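Local atomic coordinates of glucose-6-phosphate dehydrogenase (Trypanosoma cruzi, PDB entry 5AQ1), a protein that catalyses the first step of the pentose phosphate pathway, oxidising glucose 6-phosphate and yielding NADPH. Residues G264-V269 against H475-G480; D268-H273 against T343-R348; N272-I277 against I363-A368. All coordinates share one frame; numbering follows the deposited sequence.

Contact 1. Residues G264-V269 against H475-G480; sequences GIIRDV and HAIDRG. With BG6 (6-O-phosphono-beta-D-glucopyranose), chain F.
Asp478 OD2 receives the end of Arg267 across this contact: the salt bridge to Arg267 NH2 measures 3.1 Å, and Arg185 NH2 adds a long, weak ion pair to the same oxygen. As a hydrogen bond the Arg267 link is also weak, bent to 132° at the hydrogen, although the two flat groups lie close to a common plane, 14° apart, with the carboxylate set at the guanidinium edge. The arginine is extended from CG to NE, which carries its head away from the helix that bears it. Its other nitrogens turn to backbone carbonyls, NH1 to Ile263 and NE to Arg185, so the guanidinium is held by main-chain oxygens as well as by Asp478. Beside this polar pair, Ile266 and Ile477 meet tip to tip, CD1 to CD1 at 3.6 Å. Here an early turn of helix 264-282 meets the C-terminal end of helix 460-479 through side chains, in the C-terminal part of the glucose-6-phosphate dehydrogenase fold. The second helix closes at Gly480 in a Schellman motif, with positive phi and Gly480 N bonded to Ile477 O. Ile266 also packs on Tyr470, Leu473 and Leu474 of that helix, while Asp478 lies at the exposed margin. One residue beyond Arg267, the helix presents a different surface. Asp268 has CG trans to its backbone N (chi1 -168°), and its carboxylate faces two neighbouring hydroxyls of the bound glucose 6-phosphate: OD1 accepts from O2 at 2.6 Å, whereas OD2 lies against O3 at a separation too short to be trusted at this resolution.

Contact 2. Residues D268-H273 against T343-R348; sequences DVIQNH and TFAVLR. With BG6 (6-O-phosphono-beta-D-glucopyranose), chain F.
Ile270 sets its CD1 methyl 4.0 Å from Ala345 CB, where helix 264-282 lies against strand 344-349 of the large mixed sheet in the C-terminal part of the enzyme. In the same buried apolar patch, Ile270 CG2 passes Leu347 CD2 obliquely at 4.2 Å. Both isoleucine branches are thus used, CG1 bearing the methyl over Ala345 and CG2 serving Leu347. No hydrogen bond joins the segments, and Tyr470 of helix 460-479 packs on both Ile270 and Leu347. Phe344 and Val346, alternating with the inward residues, lie on the other face of the sheet, next to helix 495-504.

The polar side of the helix, partly exposed at Asn272, contrasts with this close-packed apolar patch. There the helix passes through a wider, pi-type turn and a kink, and Asn272 supplies bonds around the irregularity. Its ND2 reaches Gln271 OE1 at 3.3 Å and more weakly the carbonyls of Arg267 and Asp268. Asn272 OD1 takes His273 N at 2.7 Å, the donor tilted 25° from the carbonyl plane, and also lies above one face of the His273 ring near its rim. Tyr212 stacks on that ring, and Asp210 OD1 pairs with ND1, an Asp-His arrangement like the dyad thought to activate the sugar's C1 hydroxyl in this family. At the opposite ring nitrogen, His273 NE2 meets O1 of glucose 6-phosphate at 2.8 Å, nearly straight at 163°.

Contact 3. Residues N272-I277 against I363-A368; sequences NHLTQI and IRAGKA. With BG6 (6-O-phosphono-beta-D-glucopyranose), chain F.
Leu274 has CG trans to its carbonyl carbon and CD1 extended from CA (chi2 -167°), a shape that carries this methyl out from the helix to the strand opposite. Ile363 meets it with CG2, the branch set trans to its own backbone N. The two side chains slide past one another in opposite directions: Leu274 CD1 lies 3.6 Å from Ile363 CG2, and Leu274 CB lies 3.9 Å from the same methyl. Leu274 CD1 also rests 3.6 Å from the carbonyl oxygen of Arg364 and 3.9 Å from Ala365 CB. A single leucine branch therefore spans three consecutive residues of the strand. Arg364 points away, its NE bonded to Thr246 OG1 of the adjoining strand 240-248. Ile270 and Val269, a turn earlier on the helix, extend the apolar layer over Ala365, while Leu374 of strand 373-380 borders Leu274.

Past the end of the strand, Lys367 runs straight along its chain and bends only at the last torsion (chi4 -86°), which turns NZ onto the sugar. The ammonium nitrogen donates to two adjacent hydroxyls of glucose 6-phosphate, Lys367 NZ lying 2.9 Å from O4 and 2.9 Å from O3. Glu249 OE1 forms a salt bridge with the same nitrogen, and Glu249 OE2 is itself bonded to the sugar. Helix 272-277 and strand 363-366 run roughly antiparallel, 154° between directions, with their axes 9.7 Å apart, the layering of a helix packed on one face of a sheet, with the glucose 6-phosphate site just past the end of strand 361-366, where Lys367 reaches the sugar.

How the contacts relate
All three contacts draw on helix 264-282, through overlapping segments that progress along it. Contact 1 ties an early turn to the end of helix 460-479 and is only partly buried, so a salt bridge at the margin accompanies its isoleucine pair. Contacts 2 and 3 lie deeper, with centres about 4 Å apart, and seat the helix on adjacent strands of one mixed sheet; between their segments only apolar packing operates. Their strands are joined by backbone bonds such as Leu347 N to Ile363 O. Asp268, shared by contacts 1 and 2, His273, shared by contacts 2 and 3, and Lys367 of contact 3 bring polar groups to the sugar.

Contact 1. Residues G264-V269 against H475-G480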
loop_
_atom_site.group_PDB
_atom_site.type_symbol
_atom_site.label_atom_id
_atom_site.label_comp_id
_atom_site.label_asym_id
_atom_site.label_seq_id
_atom_site.Cartn_x
_atom_site.Cartn_y
_atom_site.Cartn_z
ATOM N N GLY B 264 -22.130 -26.400 -25.347
ATOM C CA GLY B 264 -22.402 -24.993 -25.039
ATOM C C GLY B 264 -21.133 -24.184 -24.834
ATOM O O GLY B 264 -20.049 -24.740 -24.675
ATOM N N ILE B 265 -21.278 -22.861 -24.834
ATOM C CA ILE B 265 -20.125 -21.951 -24.782
ATOM C C ILE B 265 -19.368 -22.003 -23.448
ATOM O O ILE B 265 -18.161 -21.765 -23.407
ATOM C CB ILE B 265 -20.542 -20.488 -25.111
ATOM C CG1 ILE B 265 -19.323 -19.606 -25.421
ATOM C CG2 ILE B 265 -21.361 -19.872 -23.980
ATOM C CD1 ILE B 265 -18.580 -19.991 -26.682
ATOM N N ILE B 266 -20.069 -22.311 -22.363
ATOM C CA ILE B 266 -19.440 -22.350 -21.045
ATOM C C ILE B 266 -18.482 -23.536 -20.956
ATOM O O ILE B 266 -17.332 -23.381 -20.549
ATOM C CB ILE B 266 -20.480 -22.408 -19.908
ATOM C CG1 ILE B 266 -21.312 -21.122 -19.892
ATOM C CG2 ILE B 266 -19.792 -22.582 -18.560
ATOM C CD1 ILE B 266 -22.592 -21.214 -19.092
ATOM N N ARG B 267 -18.958 -24.715 -21.342
ATOM C CA ARG B 267 -18.110 -25.905 -21.377
ATOM C C ARG B 267 -17.009 -25.812 -22.443
ATOM O O ARG B 267 -15.909 -26.337 -22.251
ATOM C CB ARG B 267 -18.951 -27.161 -21.622
ATOM C CG ARG B 267 -19.940 -27.495 -20.515
ATOM C CD ARG B 267 -20.464 -28.912 -20.679
ATOM N NE ARG B 267 -21.592 -29.216 -19.795
ATOM C CZ ARG B 267 -22.859 -28.861 -20.011
ATOM N NH1 ARG B 267 -23.200 -28.160 -21.088
ATOM N NH2 ARG B 267 -23.800 -29.207 -19.139
ATOM N N ASP B 268 -17.305 -25.139 -23.555
ATOM C CA ASP B 268 -16.401 -25.108 -24.710
ATOM C C ASP B 268 -15.163 -24.236 -24.497
ATOM O O ASP B 268 -14.054 -24.652 -24.840
ATOM C CB ASP B 268 -17.157 -24.643 -25.961
ATOM C CG ASP B 268 -16.367 -24.860 -27.245
ATOM O OD1 ASP B 268 -15.750 -25.934 -27.405
ATOM O OD2 ASP B 268 -16.385 -23.956 -28.108
ATOM N N VAL B 269 -15.348 -23.035 -23.947
ATOM C CA VAL B 269 -14.228 -22.092 -23.772
ATOM C C VAL B 269 -14.084 -21.446 -22.388
ATOM O O VAL B 269 -12.969 -21.113 -21.990
ATOM C CB VAL B 269 -14.257 -20.968 -24.834
ATOM C CG1 VAL B 269 -14.293 -21.559 -26.238
ATOM C CG2 VAL B 269 -15.441 -20.038 -24.629
ATOM N N HIS B 475 -25.904 -27.174 -14.644
ATOM C CA HIS B 475 -27.051 -28.033 -14.343
ATOM C C HIS B 475 -28.363 -27.246 -14.350
ATOM O O HIS B 475 -29.384 -27.746 -14.824
ATOM C CB HIS B 475 -26.872 -28.769 -13.009
ATOM C CG HIS B 475 -25.869 -29.881 -13.061
ATOM N ND1 HIS B 475 -25.452 -30.556 -11.935
ATOM C CD2 HIS B 475 -25.191 -30.428 -14.099
ATOM C CE1 HIS B 475 -24.567 -31.476 -12.277
ATOM N NE2 HIS B 475 -24.390 -31.418 -13.584
ATOM N N ALA B 476 -28.328 -26.017 -13.840
ATOM C CA ALA B 476 -29.487 -25.128 -13.900
ATOM C C ALA B 476 -29.900 -24.856 -15.350
ATOM O O ALA B 476 -31.082 -24.927 -15.685
ATOM C CB ALA B 476 -29.194 -23.821 -13.182
ATOM N N ILE B 477 -28.919 -24.566 -16.202
ATOM C CA ILE B 477 -29.168 -24.298 -17.623
ATOM C C ILE B 477 -29.797 -25.502 -18.334
ATOM O O ILE B 477 -30.711 -25.337 -19.145
ATOM C CB ILE B 477 -27.871 -23.889 -18.362
ATOM C CG1 ILE B 477 -27.387 -22.527 -17.869
ATOM C CG2 ILE B 477 -28.089 -23.834 -19.869
ATOM C CD1 ILE B 477 -25.925 -22.268 -18.157
ATOM N N ASP B 478 -29.306 -26.702 -18.035
ATOM C CA ASP B 478 -29.863 -27.923 -18.622
ATOM C C ASP B 478 -31.310 -28.178 -18.182
ATOM O O ASP B 478 -32.111 -28.675 -18.971
ATOM C CB ASP B 478 -28.984 -29.138 -18.296
ATOM C CG ASP B 478 -27.658 -29.126 -19.050
ATOM O OD1 ASP B 478 -27.527 -28.367 -20.036
ATOM O OD2 ASP B 478 -26.746 -29.887 -18.663
ATOM N N ARG B 479 -31.646 -27.825 -16.943
ATOM C CA ARG B 479 -33.023 -27.951 -16.447
ATOM C C ARG B 479 -33.967 -26.888 -17.016
ATOM O O ARG B 479 -35.177 -26.978 -16.831
ATOM C CB ARG B 479 -33.061 -27.907 -14.915
ATOM C CG ARG B 479 -32.572 -29.185 -14.244
ATOM C CD ARG B 479 -32.871 -29.189 -12.750
ATOM N NE ARG B 479 -32.531 -27.916 -12.108
ATOM C CZ ARG B 479 -31.367 -27.632 -11.520
ATOM N NH1 ARG B 479 -30.392 -28.531 -11.464
ATOM N NH2 ARG B 479 -31.179 -26.434 -10.979
ATOM N N GLY B 480 -33.416 -25.892 -17.704
ATOM C CA GLY B 480 -34.215 -24.888 -18.401
ATOM C C GLY B 480 -34.613 -23.740 -17.494
ATOM O O GLY B 480 -35.660 -23.124 -17.695
HETATM C C1 BG6 F . -11.430 -24.799 -29.094
HETATM C C2 BG6 F . -12.949 -24.732 -28.944
HETATM O O1 BG6 F . -10.839 -25.363 -27.917
HETATM O O5 BG6 F . -10.908 -23.483 -29.296
HETATM C C3 BG6 F . -13.551 -24.071 -30.174
HETATM O O2 BG6 F . -13.494 -26.043 -28.772
HETATM C C4 BG6 F . -12.919 -22.699 -30.344
HETATM O O3 BG6 F . -14.972 -23.941 -30.060
HETATM C C5 BG6 F . -11.410 -22.848 -30.476
HETATM O O4 BG6 F . -13.472 -22.059 -31.495
HETATM C C6 BG6 F . -10.733 -21.495 -30.681
HETATM O O6 BG6 F . -9.313 -21.627 -30.612
HETATM P P BG6 F . -8.368 -20.433 -31.131
HETATM O O1P BG6 F . -8.832 -19.214 -30.368
HETATM O O2P BG6 F . -6.977 -20.864 -30.756
HETATM O O3P BG6 F . -8.639 -20.391 -32.616
#

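Contact 2. Residues D268-H273 against T343-R348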
loop_
_atom_site.group_PDB
_atom_site.type_symbol
_atom_site.label_atom_id
_atom_site.label_comp_id
_atom_site.label_asym_id
_atom_site.label_seq_id
_atom_site.Cartn_x
_atom_site.Cartn_y
_atom_site.Cartn_z
ATOM N N ASP B 268 -17.305 -25.139 -23.555
ATOM C CA ASP B 268 -16.401 -25.108 -24.710
ATOM C C ASP B 268 -15.163 -24.236 -24.497
ATOM O O ASP B 268 -14.054 -24.652 -24.840
ATOM C CB ASP B 268 -17.157 -24.643 -25.961
ATOM C CG ASP B 268 -16.367 -24.860 -27.245
ATOM O OD1 ASP B 268 -15.750 -25.934 -27.405
ATOM O OD2 ASP B 268 -16.385 -23.956 -28.108
ATOM N N VAL B 269 -15.348 -23.035 -23.947
ATOM C CA VAL B 269 -14.228 -22.092 -23.772
ATOM C C VAL B 269 -14.084 -21.446 -22.388
ATOM O O VAL B 269 -12.969 -21.113 -21.990
ATOM C CB VAL B 269 -14.257 -20.968 -24.834
ATOM C CG1 VAL B 269 -14.293 -21.559 -26.238
ATOM C CG2 VAL B 269 -15.441 -20.038 -24.629
ATOM N N ILE B 270 -15.184 -21.251 -21.662
ATOM C CA ILE B 270 -15.120 -20.557 -20.372
ATOM C C ILE B 270 -14.529 -21.448 -19.279
ATOM O O ILE B 270 -13.608 -21.040 -18.574
ATOM C CB ILE B 270 -16.500 -20.021 -19.937
ATOM C CG1 ILE B 270 -16.960 -18.940 -20.923
ATOM C CG2 ILE B 270 -16.438 -19.459 -18.518
ATOM C CD1 ILE B 270 -18.316 -18.340 -20.621
ATOM N N GLN B 271 -15.049 -22.668 -19.161
ATOM C CA GLN B 271 -14.604 -23.619 -18.139
ATOM C C GLN B 271 -13.120 -23.968 -18.231
ATOM O O GLN B 271 -12.502 -24.329 -17.226
ATOM C CB GLN B 271 -15.443 -24.897 -18.220
ATOM C CG GLN B 271 -15.089 -25.960 -17.189
ATOM C CD GLN B 271 -13.951 -26.879 -17.615
ATOM O OE1 GLN B 271 -13.547 -26.905 -18.778
ATOM N NE2 GLN B 271 -13.424 -27.632 -16.661
ATOM N N ASN B 272 -12.551 -23.858 -19.429
ATOM C CA ASN B 272 -11.157 -24.221 -19.654
ATOM C C ASN B 272 -10.292 -23.010 -20.020
ATOM O O ASN B 272 -9.506 -22.545 -19.198
ATOM C CB ASN B 272 -11.041 -25.353 -20.690
ATOM C CG ASN B 272 -12.019 -25.205 -21.843
ATOM O OD1 ASN B 272 -11.862 -24.329 -22.694
ATOM N ND2 ASN B 272 -13.036 -26.063 -21.880
ATOM N N HIS B 273 -10.443 -22.488 -21.233
ATOM C CA HIS B 273 -9.526 -21.464 -21.736
ATOM C C HIS B 273 -9.504 -20.214 -20.858
ATOM O O HIS B 273 -8.441 -19.758 -20.439
ATOM C CB HIS B 273 -9.891 -21.057 -23.166
ATOM C CG HIS B 273 -9.830 -22.180 -24.155
ATOM N ND1 HIS B 273 -8.768 -23.056 -24.223
ATOM C CD2 HIS B 273 -10.690 -22.554 -25.131
ATOM C CE1 HIS B 273 -8.980 -23.927 -25.193
ATOM N NE2 HIS B 273 -10.140 -23.644 -25.760
ATOM N N THR B 343 -24.712 -20.005 -27.140
ATOM C CA THR B 343 -23.548 -19.693 -27.964
ATOM C C THR B 343 -22.825 -18.450 -27.431
ATOM O O THR B 343 -21.738 -18.116 -27.904
ATOM C CB THR B 343 -23.950 -19.470 -29.437
ATOM O OG1 THR B 343 -24.810 -18.326 -29.544
ATOM C CG2 THR B 343 -24.667 -20.696 -29.988
ATOM N N PHE B 344 -23.437 -17.786 -26.444
ATOM C CA PHE B 344 -22.908 -16.560 -25.843
ATOM C C PHE B 344 -23.169 -16.560 -24.334
ATOM O O PHE B 344 -24.225 -17.009 -23.881
ATOM C CB PHE B 344 -23.577 -15.345 -26.491
ATOM C CG PHE B 344 -23.178 -14.026 -25.885
ATOM C CD1 PHE B 344 -23.831 -13.536 -24.758
ATOM C CD2 PHE B 344 -22.168 -13.260 -26.451
ATOM C CE1 PHE B 344 -23.470 -12.320 -24.202
ATOM C CE2 PHE B 344 -21.805 -12.040 -25.898
ATOM C CZ PHE B 344 -22.455 -11.568 -24.772
ATOM N N ALA B 345 -22.216 -16.051 -23.556
ATOM C CA ALA B 345 -22.390 -15.951 -22.109
ATOM C C ALA B 345 -21.496 -14.881 -21.488
ATOM O O ALA B 345 -20.302 -14.833 -21.777
ATOM C CB ALA B 345 -22.116 -17.294 -21.456
ATOM N N VAL B 346 -22.083 -14.023 -20.654
ATOM C CA VAL B 346 -21.323 -13.133 -19.779
ATOM C C VAL B 346 -21.550 -13.583 -18.347
ATOM O O VAL B 346 -22.688 -13.739 -17.924
ATOM C CB VAL B 346 -21.778 -11.663 -19.858
ATOM C CG1 VAL B 346 -20.836 -10.778 -19.052
ATOM C CG2 VAL B 346 -21.838 -11.185 -21.294
ATOM N N LEU B 347 -20.463 -13.784 -17.609
ATOM C CA LEU B 347 -20.518 -14.179 -16.205
ATOM C C LEU B 347 -19.859 -13.108 -15.347
ATOM O O LEU B 347 -18.881 -12.496 -15.774
ATOM C CB LEU B 347 -19.777 -15.505 -16.009
ATOM C CG LEU B 347 -20.556 -16.809 -16.176
ATOM C CD1 LEU B 347 -21.425 -16.815 -17.418
ATOM C CD2 LEU B 347 -19.588 -17.980 -16.203
ATOM N N ARG B 348 -20.403 -12.875 -14.152
ATOM C CA ARG B 348 -19.700 -12.112 -13.125
ATOM C C ARG B 348 -19.281 -13.063 -12.013
ATOM O O ARG B 348 -20.128 -13.677 -11.358
ATOM C CB ARG B 348 -20.566 -10.986 -12.551
ATOM C CG ARG B 348 -19.880 -10.221 -11.419
ATOM C CD ARG B 348 -20.597 -8.930 -11.042
ATOM N NE ARG B 348 -21.829 -9.167 -10.285
ATOM C CZ ARG B 348 -23.056 -8.774 -10.642
ATOM N NH1 ARG B 348 -23.275 -8.089 -11.763
ATOM N NH2 ARG B 348 -24.084 -9.064 -9.854
HETATM C C1 BG6 F . -11.430 -24.799 -29.094
HETATM C C2 BG6 F . -12.949 -24.732 -28.944
HETATM O O1 BG6 F . -10.839 -25.363 -27.917
HETATM O O5 BG6 F . -10.908 -23.483 -29.296
HETATM C C3 BG6 F . -13.551 -24.071 -30.174
HETATM O O2 BG6 F . -13.494 -26.043 -28.772
HETATM C C4 BG6 F . -12.919 -22.699 -30.344
HETATM O O3 BG6 F . -14.972 -23.941 -30.060
HETATM C C5 BG6 F . -11.410 -22.848 -30.476
HETATM O O4 BG6 F . -13.472 -22.059 -31.495
HETATM C C6 BG6 F . -10.733 -21.495 -30.681
HETATM O O6 BG6 F . -9.313 -21.627 -30.612
HETATM P P BG6 F . -8.368 -20.433 -31.131
HETATM O O1P BG6 F . -8.832 -19.214 -30.368
HETATM O O2P BG6 F . -6.977 -20.864 -30.756
HETATM O O3P BG6 F . -8.639 -20.391 -32.616
#

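Contact 3. Residues N272-I277 against I363-A368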
loop_
_atom_site.group_PDB
_atom_site.type_symbol
_atom_site.label_atom_id
_atom_site.label_comp_id
_atom_site.label_asym_id
_atom_site.label_seq_id
_atom_site.Cartn_x
_atom_site.Cartn_y
_atom_site.Cartn_z
ATOM N N ASN B 272 -12.551 -23.858 -19.429
ATOM C CA ASN B 272 -11.157 -24.221 -19.654
ATOM C C ASN B 272 -10.292 -23.010 -20.020
ATOM O O ASN B 272 -9.506 -22.545 -19.198
ATOM C CB ASN B 272 -11.041 -25.353 -20.690
ATOM C CG ASN B 272 -12.019 -25.205 -21.843
ATOM O OD1 ASN B 272 -11.862 -24.329 -22.694
ATOM N ND2 ASN B 272 -13.036 -26.063 -21.880
ATOM N N HIS B 273 -10.443 -22.488 -21.233
ATOM C CA HIS B 273 -9.526 -21.464 -21.736
ATOM C C HIS B 273 -9.504 -20.214 -20.858
ATOM O O HIS B 273 -8.441 -19.758 -20.439
ATOM C CB HIS B 273 -9.891 -21.057 -23.166
ATOM C CG HIS B 273 -9.830 -22.180 -24.155
ATOM N ND1 HIS B 273 -8.768 -23.056 -24.223
ATOM C CD2 HIS B 273 -10.690 -22.554 -25.131
ATOM C CE1 HIS B 273 -8.980 -23.927 -25.193
ATOM N NE2 HIS B 273 -10.140 -23.644 -25.760
ATOM N N LEU B 274 -10.682 -19.662 -20.587
ATOM C CA LEU B 274 -10.785 -18.395 -19.868
ATOM C C LEU B 274 -10.580 -18.557 -18.360
ATOM O O LEU B 274 -10.114 -17.627 -17.696
ATOM C CB LEU B 274 -12.125 -17.714 -20.164
ATOM C CG LEU B 274 -12.473 -17.508 -21.646
ATOM C CD1 LEU B 274 -13.646 -16.544 -21.777
ATOM C CD2 LEU B 274 -11.290 -17.003 -22.462
ATOM N N THR B 275 -10.916 -19.727 -17.826
ATOM C CA THR B 275 -10.635 -20.037 -16.427
ATOM C C THR B 275 -9.131 -20.217 -16.203
ATOM O O THR B 275 -8.610 -19.853 -15.153
ATOM C CB THR B 275 -11.397 -21.294 -15.967
ATOM O OG1 THR B 275 -12.802 -21.083 -16.135
ATOM C CG2 THR B 275 -11.111 -21.609 -14.495
ATOM N N GLN B 276 -8.435 -20.776 -17.188
ATOM C CA GLN B 276 -6.973 -20.862 -17.140
ATOM C C GLN B 276 -6.363 -19.466 -17.063
ATOM O O GLN B 276 -5.500 -19.196 -16.225
ATOM C CB GLN B 276 -6.427 -21.599 -18.367
ATOM C CG GLN B 276 -6.469 -23.113 -18.255
ATOM C CD GLN B 276 -5.515 -23.653 -17.211
ATOM O OE1 GLN B 276 -4.556 -22.984 -16.818
ATOM N NE2 GLN B 276 -5.770 -24.873 -16.754
ATOM N N ILE B 277 -6.820 -18.586 -17.949
ATOM C CA ILE B 277 -6.394 -17.189 -17.937
ATOM C C ILE B 277 -6.748 -16.544 -16.596
ATOM O O ILE B 277 -5.923 -15.850 -16.006
ATOM C CB ILE B 277 -7.012 -16.399 -19.113
ATOM C CG1 ILE B 277 -6.355 -16.832 -20.428
ATOM C CG2 ILE B 277 -6.834 -14.900 -18.922
ATOM C CD1 ILE B 277 -7.118 -16.427 -21.668
ATOM N N ILE B 363 -16.283 -12.468 -17.135
ATOM C CA ILE B 363 -15.860 -13.426 -18.151
ATOM C C ILE B 363 -16.905 -13.409 -19.251
ATOM O O ILE B 363 -18.084 -13.646 -18.980
ATOM C CB ILE B 363 -15.783 -14.871 -17.608
ATOM C CG1 ILE B 363 -15.062 -14.932 -16.254
ATOM C CG2 ILE B 363 -15.115 -15.783 -18.635
ATOM C CD1 ILE B 363 -13.560 -14.795 -16.334
ATOM N N ARG B 364 -16.496 -13.120 -20.481
ATOM C CA ARG B 364 -17.432 -13.201 -21.597
ATOM C C ARG B 364 -16.859 -13.957 -22.791
ATOM O O ARG B 364 -15.667 -13.880 -23.092
ATOM C CB ARG B 364 -17.940 -11.813 -22.003
ATOM C CG ARG B 364 -16.859 -10.810 -22.335
ATOM C CD ARG B 364 -17.477 -9.464 -22.655
ATOM N NE ARG B 364 -16.509 -8.593 -23.308
ATOM C CZ ARG B 364 -16.814 -7.596 -24.135
ATOM N NH1 ARG B 364 -18.080 -7.312 -24.435
ATOM N NH2 ARG B 364 -15.836 -6.880 -24.676
ATOM N N ALA B 365 -17.736 -14.703 -23.453
ATOM C CA ALA B 365 -17.353 -15.570 -24.552
ATOM C C ALA B 365 -18.549 -15.760 -25.467
ATOM O O ALA B 365 -19.646 -16.076 -25.006
ATOM C CB ALA B 365 -16.874 -16.913 -24.020
ATOM N N GLY B 366 -18.343 -15.556 -26.761
ATOM C CA GLY B 366 -19.412 -15.737 -27.729
ATOM C C GLY B 366 -18.918 -16.078 -29.118
ATOM O O GLY B 366 -17.833 -15.661 -29.522
ATOM N N LYS B 367 -19.726 -16.854 -29.835
ATOM C CA LYS B 367 -19.514 -17.124 -31.251
ATOM C C LYS B 367 -20.544 -16.326 -32.047
ATOM O O LYS B 367 -21.513 -15.813 -31.479
ATOM C CB LYS B 367 -19.638 -18.625 -31.532
ATOM C CG LYS B 367 -18.482 -19.451 -30.976
ATOM C CD LYS B 367 -18.665 -20.941 -31.240
ATOM C CE LYS B 367 -17.516 -21.770 -30.673
ATOM N NZ LYS B 367 -16.357 -21.887 -31.604
ATOM N N ALA B 368 -20.323 -16.211 -33.355
ATOM C CA ALA B 368 -21.184 -15.417 -34.236
ATOM C C ALA B 368 -21.293 -13.955 -33.787
ATOM O O ALA B 368 -22.388 -13.388 -33.744
ATOM C CB ALA B 368 -22.565 -16.054 -34.348
HETATM C C1 BG6 F . -11.430 -24.799 -29.094
HETATM C C2 BG6 F . -12.949 -24.732 -28.944
HETATM O O1 BG6 F . -10.839 -25.363 -27.917
HETATM O O5 BG6 F . -10.908 -23.483 -29.296
HETATM C C3 BG6 F . -13.551 -24.071 -30.174
HETATM O O2 BG6 F . -13.494 -26.043 -28.772
HETATM C C4 BG6 F . -12.919 -22.699 -30.344
HETATM O O3 BG6 F . -14.972 -23.941 -30.060
HETATM C C5 BG6 F . -11.410 -22.848 -30.476
HETATM O O4 BG6 F . -13.472 -22.059 -31.495
HETATM C C6 BG6 F . -10.733 -21.495 -30.681
HETATM O O6 BG6 F . -9.313 -21.627 -30.612
HETATM P P BG6 F . -8.368 -20.433 -31.131
HETATM O O1P BG6 F . -8.832 -19.214 -30.368
HETATM O O2P BG6 F . -6.977 -20.864 -30.756
HETATM O O3P BG6 F . -8.639 -20.391 -32.616
#